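Local coordinates for cystathionine beta-lyase family protein, YNBB B.subtilis ortholog (PDB 3HVY) that probably acts as a pyridoxal-phosphate-dependent carbon-sulfur lyase of the cystathionine beta-lyase or methionine gamma-lyase kind, with a suggested part in aluminium resistance, at residues D77-V82 with E292-A297; N85-E90 with Y221-E226; P96-G101 with G255-K260; T102-A107 with I237-L242; A197-I202 with T231-D236. All blocks are in the same frame, centred on the assembly; numbering follows the deposited sequence. Where two conformers were deposited one is given.

Interaction 1 (D77-V82 with E292-A297); sequences DSLDRV and EGLFMA
The amide N of Val-82 is bonded at 2.9 Å to Ser-78 O, the helical link that sets Val-82 on the flank of its helix facing Leu-294. No hydrogen bond crosses between 77-82 and 292-297, and the meeting is one of methyl groups. Leu-294 supplies a single branch, CD2, for both partners. It lies 3.6 Å from Val-82 CG1, the two side chains running at a slant to each other, and 4.0 Å from Leu-79 CD1, where the leucines pass alongside in opposite senses. The reach of Leu-294 comes from its first torsion: CG stands anti to the backbone N (chi1 178°), carrying the isobutyl group across the gap. That gap is wide, for the CA atoms of Leu-79 and Leu-294 are 9.5 Å apart, and it illustrates how helices can touch through the ends of their side chains while their backbones stay apart. Val-82 packs on Ala-52, and Leu-294 on Phe-53, so helix 18-55 flanks the contact. Phe-295 meets His-413 of the second subunit edge to face, while Glu-292 and Met-296, which point away from 77-82, pack on Gly-249 and Ile-250 of that subunit, so helix 287-317 lies between helix 74-87 and the neighbouring chain.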
# COMPACT_ATOMS: atom_id res chain seq x y z
N ASP D 77 9.35 -14.65 -6.51
CA ASP D 77 10.06 -15.76 -7.16
C ASP D 77 9.12 -16.78 -7.76
O ASP D 77 9.40 -17.34 -8.80
CB ASP D 77 11.03 -16.41 -6.17
CG ASP D 77 12.15 -15.45 -5.76
OD1 ASP D 77 12.45 -14.46 -6.50
OD2 ASP D 77 12.70 -15.67 -4.68
N SER D 78 7.98 -17.00 -7.14
CA SER D 78 7.02 -17.92 -7.70
C SER D 78 6.28 -17.31 -8.88
O SER D 78 5.84 -18.05 -9.81
CB SER D 78 6.01 -18.34 -6.62
OG SER D 78 6.59 -19.22 -5.66
N LEU D 79 6.09 -15.99 -8.88
CA LEU D 79 5.42 -15.37 -10.07
C LEU D 79 6.32 -15.55 -11.27
O LEU D 79 5.86 -15.87 -12.35
CB LEU D 79 5.05 -13.92 -9.88
CG LEU D 79 4.24 -13.26 -11.02
CD1 LEU D 79 2.92 -13.97 -11.21
CD2 LEU D 79 4.00 -11.81 -10.66
N ASP D 80 7.61 -15.32 -11.10
CA ASP D 80 8.55 -15.65 -12.19
C ASP D 80 8.39 -17.09 -12.70
O ASP D 80 8.43 -17.33 -13.90
CB ASP D 80 9.98 -15.46 -11.73
CG ASP D 80 10.34 -14.00 -11.45
OD1 ASP D 80 9.55 -13.11 -11.79
OD2 ASP D 80 11.43 -13.75 -10.84
N ARG D 81 8.25 -18.08 -11.79
CA ARG D 81 8.09 -19.46 -12.23
C ARG D 81 6.76 -19.66 -12.97
O ARG D 81 6.70 -20.37 -13.97
CB ARG D 81 8.20 -20.42 -11.07
CG ARG D 81 9.64 -20.54 -10.59
CD ARG D 81 9.81 -21.69 -9.60
NE ARG D 81 9.33 -21.32 -8.27
CZ ARG D 81 10.05 -20.63 -7.37
NH1 ARG D 81 11.31 -20.28 -7.58
NH2 ARG D 81 9.51 -20.33 -6.21
N VAL D 82 5.70 -18.99 -12.51
CA VAL D 82 4.39 -19.10 -13.17
C VAL D 82 4.47 -18.55 -14.62
O VAL D 82 4.01 -19.21 -15.56
CB VAL D 82 3.27 -18.41 -12.33
CG1 VAL D 82 1.98 -18.24 -13.14
CG2 VAL D 82 3.02 -19.24 -11.00
N GLU D 292 -3.48 -11.82 -9.43
CA GLU D 292 -4.86 -11.73 -9.85
C GLU D 292 -4.96 -11.17 -11.25
O GLU D 292 -5.75 -11.60 -12.03
CB GLU D 292 -5.69 -10.87 -8.89
CG GLU D 292 -7.16 -10.93 -9.29
CD GLU D 292 -8.15 -10.28 -8.32
OE1 GLU D 292 -7.70 -9.64 -7.34
OE2 GLU D 292 -9.37 -10.43 -8.56
N GLY D 293 -4.15 -10.15 -11.56
CA GLY D 293 -4.12 -9.58 -12.85
C GLY D 293 -3.78 -10.58 -13.92
O GLY D 293 -4.41 -10.61 -15.01
N LEU D 294 -2.77 -11.39 -13.66
CA LEU D 294 -2.43 -12.50 -14.56
C LEU D 294 -3.60 -13.49 -14.80
O LEU D 294 -3.88 -13.91 -15.93
CB LEU D 294 -1.18 -13.23 -14.04
CG LEU D 294 -0.67 -14.44 -14.80
CD1 LEU D 294 -0.28 -14.03 -16.17
CD2 LEU D 294 0.46 -15.15 -14.10
N PHE D 295 -4.29 -13.85 -13.73
CA PHE D 295 -5.42 -14.74 -13.84
C PHE D 295 -6.53 -14.19 -14.70
O PHE D 295 -7.14 -14.94 -15.49
CB PHE D 295 -5.93 -15.12 -12.46
CG PHE D 295 -6.88 -16.23 -12.50
CD1 PHE D 295 -6.44 -17.51 -12.78
CD2 PHE D 295 -8.22 -16.02 -12.31
CE1 PHE D 295 -7.31 -18.57 -12.85
CE2 PHE D 295 -9.11 -17.04 -12.38
CZ PHE D 295 -8.65 -18.35 -12.68
N MSE D 296 -6.79 -12.89 -14.58
CA MSE D 296 -7.83 -12.24 -15.37
C MSE D 296 -7.34 -11.80 -16.78
O MSE D 296 -8.14 -11.35 -17.59
CB MSE D 296 -8.31 -10.99 -14.62
CG MSE D 296 -8.94 -11.20 -13.25
SE MSE D 296 -9.17 -9.43 -12.39
CE MSE D 296 -9.78 -8.43 -13.98
N ALA D 297 -6.04 -11.92 -17.05
CA ALA D 297 -5.49 -11.43 -18.32
C ALA D 297 -6.01 -12.09 -19.62
O ALA D 297 -6.22 -11.38 -20.63
CB ALA D 297 -3.99 -11.39 -18.28

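Interaction 2 (N85-E90 with Y221-E226); sequences NIFNTE and YGEFVE. With NA (sodium ion), chain X; EDO (1,2-ethanediol), chain Z.
Ile-86 and Phe-224 cross at about a right angle, the isoleucine presenting its CG2 methyl to the rim of the phenyl ring. CG2 is 3.9 Å from CE1 and 4.1 Å from CZ of Phe-224, near the plane of the ring and thus at its edge. The methyl is the branch placed anti to the backbone N of Ile-86, while CG1 (chi1 -69°) takes the position beside that N. A second edge contact runs the other way: the rim of Phe-87 points at the aliphatic part of Glu-223, with Phe-87 CZ 4.4 Å from Glu-223 CG. The carboxylate of Glu-223 is engaged elsewhere, OE2 being hydrogen-bonded to Tyr-256 OH. Helix 74-87 ends here in a Schellman motif, and the positive phi of Asn-88 turns the chain so that this residue and Asn-85 share a sodium ion. Asn-85 O, Asn-85 OD1 and Asn-88 OD1 each bind the sodium at 2.3 Å, and two waters bring the donor atoms found to five. With Asn-88 OD1 on the metal, its ND2 donates to Asp-232 OD1 and to 1,2-ethanediol, probably a crystallisation additive, which fixes the amide's rotation. The chemistry is divided: apolar contacts at ring edges, with no hydrogen bond, join 85-90 to 221-226, whereas metal and amide bonds hold the helix end on the side of the sodium.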
# COMPACT_ATOMS: atom_id res chain seq x y z
N ASN D 85 6.43 -20.86 -16.90
CA ASN D 85 5.57 -21.99 -17.27
C ASN D 85 4.58 -21.58 -18.39
O ASN D 85 4.46 -22.27 -19.42
CB ASN D 85 4.79 -22.43 -16.05
CG ASN D 85 4.17 -23.81 -16.21
OD1 ASN D 85 4.18 -24.41 -17.31
ND2 ASN D 85 3.66 -24.36 -15.11
N ILE D 86 3.92 -20.44 -18.23
CA ILE D 86 2.94 -19.99 -19.21
C ILE D 86 3.58 -19.78 -20.59
O ILE D 86 3.04 -20.20 -21.63
CB ILE D 86 2.24 -18.68 -18.76
CG1 ILE D 86 1.34 -19.00 -17.56
CG2 ILE D 86 1.45 -18.03 -19.92
CD1 ILE D 86 0.86 -17.74 -16.76
N PHE D 87 4.75 -19.16 -20.59
CA PHE D 87 5.44 -18.86 -21.83
C PHE D 87 6.28 -20.02 -22.37
O PHE D 87 6.87 -19.92 -23.44
CB PHE D 87 6.32 -17.61 -21.64
CG PHE D 87 5.54 -16.32 -21.65
CD1 PHE D 87 5.04 -15.82 -22.83
CD2 PHE D 87 5.31 -15.62 -20.48
CE1 PHE D 87 4.33 -14.60 -22.86
CE2 PHE D 87 4.60 -14.44 -20.48
CZ PHE D 87 4.12 -13.91 -21.69
N ASN D 88 6.36 -21.09 -21.60
CA ASN D 88 7.18 -22.26 -21.92
C ASN D 88 8.65 -21.91 -22.12
O ASN D 88 9.28 -22.36 -23.09
CB ASN D 88 6.58 -23.02 -23.10
CG ASN D 88 5.23 -23.60 -22.77
OD1 ASN D 88 5.10 -24.30 -21.76
ND2 ASN D 88 4.22 -23.33 -23.59
N THR D 89 9.17 -21.11 -21.18
CA THR D 89 10.56 -20.68 -21.19
C THR D 89 11.29 -21.27 -19.98
O THR D 89 10.65 -21.73 -19.02
CB THR D 89 10.67 -19.14 -21.10
OG1 THR D 89 10.12 -18.67 -19.84
CG2 THR D 89 10.00 -18.50 -22.27
N GLU D 90 12.60 -21.30 -20.02
CA GLU D 90 13.39 -21.70 -18.85
C GLU D 90 13.19 -20.73 -17.69
O GLU D 90 13.07 -21.14 -16.55
CB GLU D 90 14.88 -21.72 -19.17
CG GLU D 90 15.27 -22.80 -20.14
CD GLU D 90 16.71 -22.68 -20.61
OE1 GLU D 90 17.43 -21.71 -20.30
OE2 GLU D 90 17.13 -23.61 -21.29
N TYR D 221 1.46 -5.96 -26.30
CA TYR D 221 0.09 -5.98 -26.81
C TYR D 221 -0.35 -7.32 -27.34
O TYR D 221 -1.51 -7.49 -27.75
CB TYR D 221 -0.12 -4.99 -27.91
CG TYR D 221 -0.04 -3.52 -27.50
CD1 TYR D 221 -1.01 -3.00 -26.68
CD2 TYR D 221 0.94 -2.67 -27.98
CE1 TYR D 221 -1.03 -1.68 -26.34
CE2 TYR D 221 0.92 -1.29 -27.61
CZ TYR D 221 -0.08 -0.84 -26.81
OH TYR D 221 -0.17 0.48 -26.41
N GLY D 222 0.54 -8.29 -27.35
CA GLY D 222 0.18 -9.56 -27.95
C GLY D 222 -0.16 -10.67 -26.97
O GLY D 222 -0.60 -11.74 -27.37
N GLU D 223 0.05 -10.46 -25.69
CA GLU D 223 -0.08 -11.56 -24.74
C GLU D 223 -1.48 -12.03 -24.72
O GLU D 223 -2.37 -11.22 -24.65
CB GLU D 223 0.32 -11.14 -23.32
CG GLU D 223 1.77 -10.57 -23.20
CD GLU D 223 1.90 -9.07 -23.46
OE1 GLU D 223 0.91 -8.41 -23.84
OE2 GLU D 223 3.04 -8.55 -23.28
N PHE D 224 -1.67 -13.35 -24.78
CA PHE D 224 -2.99 -14.02 -24.79
C PHE D 224 -3.95 -13.70 -25.93
O PHE D 224 -5.13 -14.12 -25.88
CB PHE D 224 -3.70 -13.78 -23.48
CG PHE D 224 -2.92 -14.22 -22.28
CD1 PHE D 224 -2.36 -15.48 -22.23
CD2 PHE D 224 -2.69 -13.35 -21.22
CE1 PHE D 224 -1.62 -15.90 -21.12
CE2 PHE D 224 -1.90 -13.75 -20.12
CZ PHE D 224 -1.40 -15.03 -20.08
N VAL D 225 -3.48 -13.02 -26.98
CA VAL D 225 -4.31 -12.79 -28.13
C VAL D 225 -4.41 -14.06 -29.01
O VAL D 225 -5.42 -14.30 -29.67
CB VAL D 225 -3.85 -11.57 -28.93
CG1 VAL D 225 -4.74 -11.44 -30.24
CG2 VAL D 225 -3.93 -10.30 -28.03
N GLU D 226 -3.35 -14.86 -29.03
CA GLU D 226 -3.36 -16.15 -29.69
C GLU D 226 -3.15 -17.22 -28.62
O GLU D 226 -2.85 -16.92 -27.46
CB GLU D 226 -2.26 -16.24 -30.77
CG GLU D 226 -2.41 -15.23 -31.92
CD GLU D 226 -1.53 -15.55 -33.13
OE1 GLU D 226 -1.53 -16.70 -33.54
OE2 GLU D 226 -0.89 -14.64 -33.70
NA NA X . 4.45 -24.59 -19.60
C1 EDO Z . 0.38 -23.51 -25.00
O1 EDO Z . 1.16 -23.72 -23.78
C2 EDO Z . 1.18 -23.11 -26.23
O2 EDO Z . 1.50 -24.29 -27.01
O HOH W 1 3.82 -26.91 -19.74
O HOH W 2 6.99 -24.98 -18.96

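Interaction 3 (P96-G101 with G255-K260); sequences PHFVNG and GYIAGK
Phe-98 and Gly-255 bring their backbones closest, with CA atoms 5.2 Å apart where the loop 96-101 passes the start of strand 255-259, and Gly-255 is almost fully extended (phi -161°, psi 173°). Having no side chain, Gly-255 lets the phenylalanine approach the main chain itself, CB of Phe-98 lying 3.6 Å from Gly-255 N. The ring then runs on along the strand, its CD2 3.3 Å from Gly-255 O and its CZ 4.0 Å from Ile-257 CD1. Phe-98 and Ile-257 cross at roughly a right angle. The isoleucine extends to the ring because its chain is stretched, with CD1 anti to CA (chi2 179°). One aromatic group bridges two residues of the strand that are two positions apart, which joins the loop to the sheet through a single side chain. Asn-100 caps helix 101-111 by accepting from His-103 N through OD1, and Gly-101 N bonds the phosphate oxygen OP2 of the pyridoxal-modified lysine at position 244. The strand lies between strands 91-95 and 237-241, antiparallel to both; Phe-98 fills the angle between this sheet and helices 101-111 and 261-271.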
# COMPACT_ATOMS: atom_id res chain seq x y z
N PRO D 96 7.73 -5.06 -10.55
CA PRO D 96 7.04 -3.76 -10.57
C PRO D 96 8.06 -2.62 -10.82
O PRO D 96 7.71 -1.48 -11.16
CB PRO D 96 6.48 -3.66 -9.14
CG PRO D 96 7.51 -4.39 -8.32
CD PRO D 96 7.87 -5.58 -9.19
N HIS D 97 9.33 -2.94 -10.67
CA HIS D 97 10.39 -1.95 -10.82
C HIS D 97 10.56 -1.43 -12.24
O HIS D 97 11.22 -0.38 -12.44
CB HIS D 97 11.73 -2.51 -10.33
CG HIS D 97 11.66 -3.11 -8.95
ND1 HIS D 97 12.34 -2.57 -7.87
CD2 HIS D 97 11.00 -4.20 -8.48
CE1 HIS D 97 12.06 -3.29 -6.79
NE2 HIS D 97 11.26 -4.29 -7.13
N PHE D 98 10.09 -2.15 -13.25
CA PHE D 98 10.20 -1.62 -14.60
C PHE D 98 9.21 -0.44 -14.70
O PHE D 98 8.05 -0.56 -14.32
CB PHE D 98 9.85 -2.63 -15.66
CG PHE D 98 10.83 -3.77 -15.82
CD1 PHE D 98 12.03 -3.60 -16.46
CD2 PHE D 98 10.48 -5.05 -15.37
CE1 PHE D 98 12.87 -4.64 -16.66
CE2 PHE D 98 11.34 -6.12 -15.58
CZ PHE D 98 12.50 -5.92 -16.20
N VAL D 99 9.68 0.68 -15.23
CA VAL D 99 8.89 1.89 -15.25
C VAL D 99 7.91 1.93 -16.40
O VAL D 99 6.94 2.69 -16.34
CB VAL D 99 9.79 3.18 -15.24
CG1 VAL D 99 10.64 3.21 -13.98
CG2 VAL D 99 10.67 3.37 -16.50
N ASN D 100 8.19 1.13 -17.45
CA ASN D 100 7.32 0.96 -18.62
C ASN D 100 7.86 -0.23 -19.44
O ASN D 100 8.84 -0.89 -19.06
CB ASN D 100 7.22 2.25 -19.45
CG ASN D 100 8.55 2.73 -19.98
OD1 ASN D 100 9.49 1.94 -20.11
ND2 ASN D 100 8.67 4.04 -20.26
N GLY D 101 7.22 -0.54 -20.55
CA GLY D 101 7.62 -1.73 -21.32
C GLY D 101 8.90 -1.44 -22.07
O GLY D 101 9.66 -2.35 -22.30
N GLY D 255 6.91 -4.66 -15.63
CA GLY D 255 7.26 -5.28 -16.90
C GLY D 255 7.75 -6.70 -16.67
O GLY D 255 7.94 -7.12 -15.52
N TYR D 256 7.96 -7.43 -17.77
CA TYR D 256 8.44 -8.78 -17.70
C TYR D 256 9.48 -9.02 -18.81
O TYR D 256 9.48 -8.35 -19.84
CB TYR D 256 7.29 -9.79 -17.77
CG TYR D 256 6.66 -9.94 -19.15
CD1 TYR D 256 5.59 -9.14 -19.53
CD2 TYR D 256 7.15 -10.89 -20.06
CE1 TYR D 256 5.05 -9.25 -20.81
CE2 TYR D 256 6.60 -11.00 -21.34
CZ TYR D 256 5.54 -10.19 -21.70
OH TYR D 256 4.95 -10.26 -22.95
N ILE D 257 10.39 -9.95 -18.51
CA ILE D 257 11.32 -10.51 -19.45
C ILE D 257 11.24 -12.02 -19.28
O ILE D 257 11.18 -12.50 -18.16
CB ILE D 257 12.75 -10.04 -19.23
CG1 ILE D 257 12.82 -8.54 -19.41
CG2 ILE D 257 13.74 -10.83 -20.23
CD1 ILE D 257 14.19 -7.92 -19.19
N ALA D 258 11.18 -12.76 -20.38
CA ALA D 258 11.04 -14.21 -20.34
C ALA D 258 11.84 -14.83 -21.47
O ALA D 258 11.95 -14.29 -22.57
CB ALA D 258 9.59 -14.64 -20.46
N GLY D 259 12.37 -16.01 -21.19
CA GLY D 259 13.20 -16.72 -22.16
C GLY D 259 14.19 -17.70 -21.55
O GLY D 259 14.00 -18.22 -20.45
N LYS D 260 15.26 -17.95 -22.29
CA LYS D 260 16.33 -18.78 -21.83
C LYS D 260 16.95 -18.18 -20.60
O LYS D 260 17.14 -16.99 -20.54
CB LYS D 260 17.38 -18.98 -22.95
CG LYS D 260 16.72 -19.70 -24.14
CD LYS D 260 17.54 -20.68 -24.86
CE LYS D 260 16.69 -21.41 -25.93
NZ LYS D 260 16.16 -22.76 -25.49

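Interaction 4 (T102-A107 with I237-L242); sequences THAIGA and IIAGSL
Ala-104 and Ile-105 press on Ala-239 and Gly-240 where a helix lies against the central mixed sheet of a fold type I pyridoxal-phosphate enzyme, as expected for this family. Helix 102-107 and strand 237-241 run nearly antiparallel, at 162°, and their axes approach to 6.7 Å. The tight part centres on the methyl of Ala-239. It lies 3.8 Å from Ala-104 O, 4.2 Å from Ala-104 CB and 3.9 Å from Ile-105 CG1, so three groups of one helical turn converge on a single carbon. Ile-105 comes in from the side with its CG1 arm, which chi1 of -69° places beside its own backbone N. Toward Ile-237 the contact thins out: that side chain starts in the direction of the helix but packs on Phe-216, Ile-257 and Tyr-263. This looser end is still interior. Thr-102 OG1 is hydrogen-bonded to the phosphate oxygen OP1 of the modified lysine at position 244, so the helix that packs here also binds the cofactor phosphate at its start. At the end of the contact away from Ile-237, Ala-104 CB rests 3.7 Å from Gly-240 O.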
# COMPACT_ATOMS: atom_id res chain seq x y z
N THR D 102 9.15 -0.17 -22.40
CA THR D 102 10.39 0.22 -23.04
C THR D 102 11.59 -0.14 -22.19
O THR D 102 12.63 -0.57 -22.72
CB THR D 102 10.43 1.72 -23.38
OG1 THR D 102 9.37 2.02 -24.27
CG2 THR D 102 11.73 2.06 -24.08
N HIS D 103 11.42 0.00 -20.86
CA HIS D 103 12.45 -0.31 -19.90
C HIS D 103 12.73 -1.79 -19.97
O HIS D 103 13.89 -2.19 -20.02
CB HIS D 103 11.98 0.10 -18.51
CG HIS D 103 12.99 -0.03 -17.42
ND1 HIS D 103 12.73 0.39 -16.12
CD2 HIS D 103 14.26 -0.50 -17.41
CE1 HIS D 103 13.78 0.14 -15.37
NE2 HIS D 103 14.73 -0.40 -16.13
N ALA D 104 11.70 -2.62 -19.97
CA ALA D 104 11.87 -4.09 -20.04
C ALA D 104 12.55 -4.52 -21.35
O ALA D 104 13.47 -5.34 -21.33
CB ALA D 104 10.55 -4.80 -19.89
N ILE D 105 12.14 -3.91 -22.45
CA ILE D 105 12.69 -4.19 -23.77
C ILE D 105 14.15 -3.76 -23.81
O ILE D 105 15.03 -4.56 -24.13
CB ILE D 105 11.86 -3.54 -24.91
CG1 ILE D 105 10.48 -4.22 -25.04
CG2 ILE D 105 12.63 -3.61 -26.27
CD1 ILE D 105 9.48 -3.39 -25.71
N GLY D 106 14.41 -2.53 -23.41
CA GLY D 106 15.78 -2.02 -23.30
C GLY D 106 16.72 -2.87 -22.45
O GLY D 106 17.86 -3.08 -22.83
N ALA D 107 16.25 -3.33 -21.29
CA ALA D 107 17.06 -4.13 -20.40
C ALA D 107 17.41 -5.48 -21.08
O ALA D 107 18.52 -6.00 -20.92
CB ALA D 107 16.31 -4.37 -19.08
N ILE D 237 14.10 -14.86 -26.13
CA ILE D 237 13.80 -13.94 -25.10
C ILE D 237 12.73 -12.98 -25.61
O ILE D 237 12.70 -12.59 -26.79
CB ILE D 237 15.08 -13.21 -24.59
CG1 ILE D 237 14.77 -12.29 -23.42
CG2 ILE D 237 15.87 -12.55 -25.73
CD1 ILE D 237 16.04 -11.65 -22.73
N ILE D 238 11.81 -12.66 -24.71
CA ILE D 238 10.71 -11.73 -25.00
C ILE D 238 10.60 -10.73 -23.84
O ILE D 238 11.14 -10.97 -22.77
CB ILE D 238 9.36 -12.44 -25.23
CG1 ILE D 238 8.84 -13.11 -23.94
CG2 ILE D 238 9.47 -13.48 -26.35
CD1 ILE D 238 7.43 -13.71 -24.10
N ALA D 239 9.91 -9.61 -24.08
CA ALA D 239 9.71 -8.57 -23.08
C ALA D 239 8.39 -7.89 -23.33
O ALA D 239 7.90 -7.84 -24.50
CB ALA D 239 10.83 -7.52 -23.08
N GLY D 240 7.81 -7.37 -22.25
CA GLY D 240 6.53 -6.67 -22.31
C GLY D 240 6.21 -5.85 -21.08
O GLY D 240 6.99 -5.83 -20.15
N SER D 241 5.05 -5.17 -21.12
CA SER D 241 4.60 -4.23 -20.08
C SER D 241 3.45 -4.83 -19.32
O SER D 241 2.56 -5.42 -19.89
CB SER D 241 4.13 -2.91 -20.71
OG SER D 241 3.51 -2.05 -19.75
N LEU D 242 3.50 -4.71 -17.99
CA LEU D 242 2.44 -5.28 -17.15
C LEU D 242 1.19 -4.38 -17.16
O LEU D 242 0.15 -4.81 -16.69
CB LEU D 242 2.88 -5.48 -15.71
CG LEU D 242 4.03 -6.44 -15.39
CD1 LEU D 242 4.28 -6.62 -13.83
CD2 LEU D 242 3.86 -7.75 -16.06

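Interaction 5 (A197-I202 with T231-D236); sequences AEIAEI and TDVGAD
Helix 196-207 is the connecting helix of a beta-alpha-beta crossover between the parallel strands 177-183 and 214-218, and its residues Ile-199 and Ala-200 meet Val-233 in the loop that leads on to strand 237-241. The CA atoms of Ala-200 and Val-233 are only 5.0 Å apart, so the contact is made close to both main chains. Val-233 CB lies 3.6 Å from Ala-200 CB, and the two methyls of the valine divide the helix surface between them. CG1 stays near the alanine methyl at 3.9 Å. CG2 reaches back to the helix backbone, 3.9 Å from Ala-200 N, and also approaches Ile-199 CG2 at 4.3 Å. This division follows from chi1 of -63°, which sets CG1 anti to the carbonyl carbon and pushes CG2 into the crowded position between the backbone N and the carbonyl carbon. Gly-234, with a positive phi of 108°, then turns the chain away toward the strand. Neighbouring residues fix the loop: Thr-231 OG1 is hydrogen-bonded to Phe-87 O at the end of helix 74-87, and Asp-236 OD2 forms a salt bridge with Arg-207 of helix 196-207. Beside the apolar pair, which is only partly buried, a water provides the polar half of the junction and shows how two carbonyls that cannot bond each other may be joined. The water donates to both, at 2.8 Å to Val-233 O and at 2.6 Å to Ala-200 O.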
# COMPACT_ATOMS: atom_id res chain seq x y z
N ALA D 197 2.31 -17.39 -36.29
CA ALA D 197 2.72 -18.30 -37.39
C ALA D 197 3.71 -17.64 -38.32
O ALA D 197 4.58 -18.31 -38.89
CB ALA D 197 1.49 -18.85 -38.20
N GLU D 198 3.61 -16.32 -38.47
CA GLU D 198 4.60 -15.58 -39.24
C GLU D 198 5.93 -15.49 -38.55
O GLU D 198 6.99 -15.65 -39.17
CB GLU D 198 4.11 -14.19 -39.56
CG GLU D 198 2.94 -14.25 -40.48
CD GLU D 198 2.21 -12.93 -40.69
OE1 GLU D 198 1.81 -12.20 -39.74
OE2 GLU D 198 1.97 -12.67 -41.86
N ILE D 199 5.90 -15.25 -37.24
CA ILE D 199 7.12 -15.23 -36.44
C ILE D 199 7.76 -16.61 -36.49
O ILE D 199 8.98 -16.72 -36.62
CB ILE D 199 6.85 -14.78 -34.98
CG1 ILE D 199 6.36 -13.31 -34.98
CG2 ILE D 199 8.10 -14.97 -34.13
CD1 ILE D 199 5.78 -12.83 -33.67
N ALA D 200 6.94 -17.68 -36.41
CA ALA D 200 7.48 -19.03 -36.49
C ALA D 200 8.30 -19.28 -37.74
O ALA D 200 9.38 -19.88 -37.68
CB ALA D 200 6.34 -20.07 -36.39
N GLU D 201 7.80 -18.81 -38.87
CA GLU D 201 8.50 -19.01 -40.14
C GLU D 201 9.75 -18.15 -40.28
O GLU D 201 10.73 -18.59 -40.86
CB GLU D 201 7.56 -18.73 -41.32
CG GLU D 201 6.47 -19.75 -41.40
CD GLU D 201 7.04 -21.19 -41.49
OE1 GLU D 201 7.90 -21.43 -42.37
OE2 GLU D 201 6.63 -22.07 -40.67
N ILE D 202 9.70 -16.93 -39.78
CA ILE D 202 10.87 -16.08 -39.75
C ILE D 202 11.98 -16.77 -38.96
O ILE D 202 13.15 -16.83 -39.39
CB ILE D 202 10.50 -14.71 -39.14
CG1 ILE D 202 9.64 -13.91 -40.14
CG2 ILE D 202 11.74 -13.92 -38.77
CD1 ILE D 202 8.81 -12.77 -39.51
N THR D 231 7.67 -17.37 -27.72
CA THR D 231 8.55 -18.31 -27.05
C THR D 231 8.18 -19.76 -27.35
O THR D 231 8.96 -20.67 -27.13
CB THR D 231 8.58 -18.04 -25.56
OG1 THR D 231 7.26 -17.92 -25.06
CG2 THR D 231 9.33 -16.76 -25.27
N ASP D 232 6.98 -19.96 -27.86
CA ASP D 232 6.50 -21.28 -28.28
C ASP D 232 6.95 -21.58 -29.71
O ASP D 232 6.76 -22.70 -30.19
CB ASP D 232 4.98 -21.34 -28.25
CG ASP D 232 4.41 -21.22 -26.83
OD1 ASP D 232 4.83 -22.01 -26.00
OD2 ASP D 232 3.55 -20.35 -26.55
N VAL D 233 7.47 -20.60 -30.43
CA VAL D 233 7.91 -20.84 -31.82
C VAL D 233 9.36 -20.41 -32.07
O VAL D 233 9.72 -19.98 -33.16
CB VAL D 233 6.88 -20.20 -32.84
CG1 VAL D 233 5.50 -20.90 -32.69
CG2 VAL D 233 6.74 -18.76 -32.62
N GLY D 234 10.18 -20.46 -31.02
CA GLY D 234 11.64 -20.26 -31.15
C GLY D 234 12.25 -18.98 -30.64
O GLY D 234 13.44 -18.77 -30.82
N ALA D 235 11.46 -18.09 -30.07
CA ALA D 235 12.02 -16.89 -29.52
C ALA D 235 12.90 -17.28 -28.34
O ALA D 235 12.49 -18.12 -27.51
CB ALA D 235 10.89 -15.89 -29.07
N ASP D 236 14.08 -16.67 -28.23
CA ASP D 236 15.00 -16.88 -27.10
C ASP D 236 14.70 -16.02 -25.89
O ASP D 236 15.01 -16.37 -24.78
CB ASP D 236 16.43 -16.59 -27.53
CG ASP D 236 16.94 -17.61 -28.54
OD1 ASP D 236 16.79 -18.81 -28.29
OD2 ASP D 236 17.48 -17.19 -29.59
O HOH W 3 10.04 -21.29 -35.58

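Interactions 3 and 4 lie side by side, their centres 5 Å apart, on neighbouring antiparallel strands of one sheet. Both border the phosphate of the modified lysine at position 244 and the third subunit. Interaction 2 connects outward from them: Phe-87 CD1 touches Ile-238 CD1 at 3.4 Å. It also adjoins interaction 1 through Leu-294 CD2 and Ile-86 CD1 at 3.7 Å. Interaction 5 is tied to interaction 2 by probable hydrogen bonds, Thr-231 OG1 to Phe-87 O at 2.6 Å and Asn-88 ND2 to Asp-232 OD1 at 2.8 Å. Ile-86 and Phe-87, just before the sodium-binding end of helix 74-87, thus link interaction 1 to the cofactor-bearing sheet.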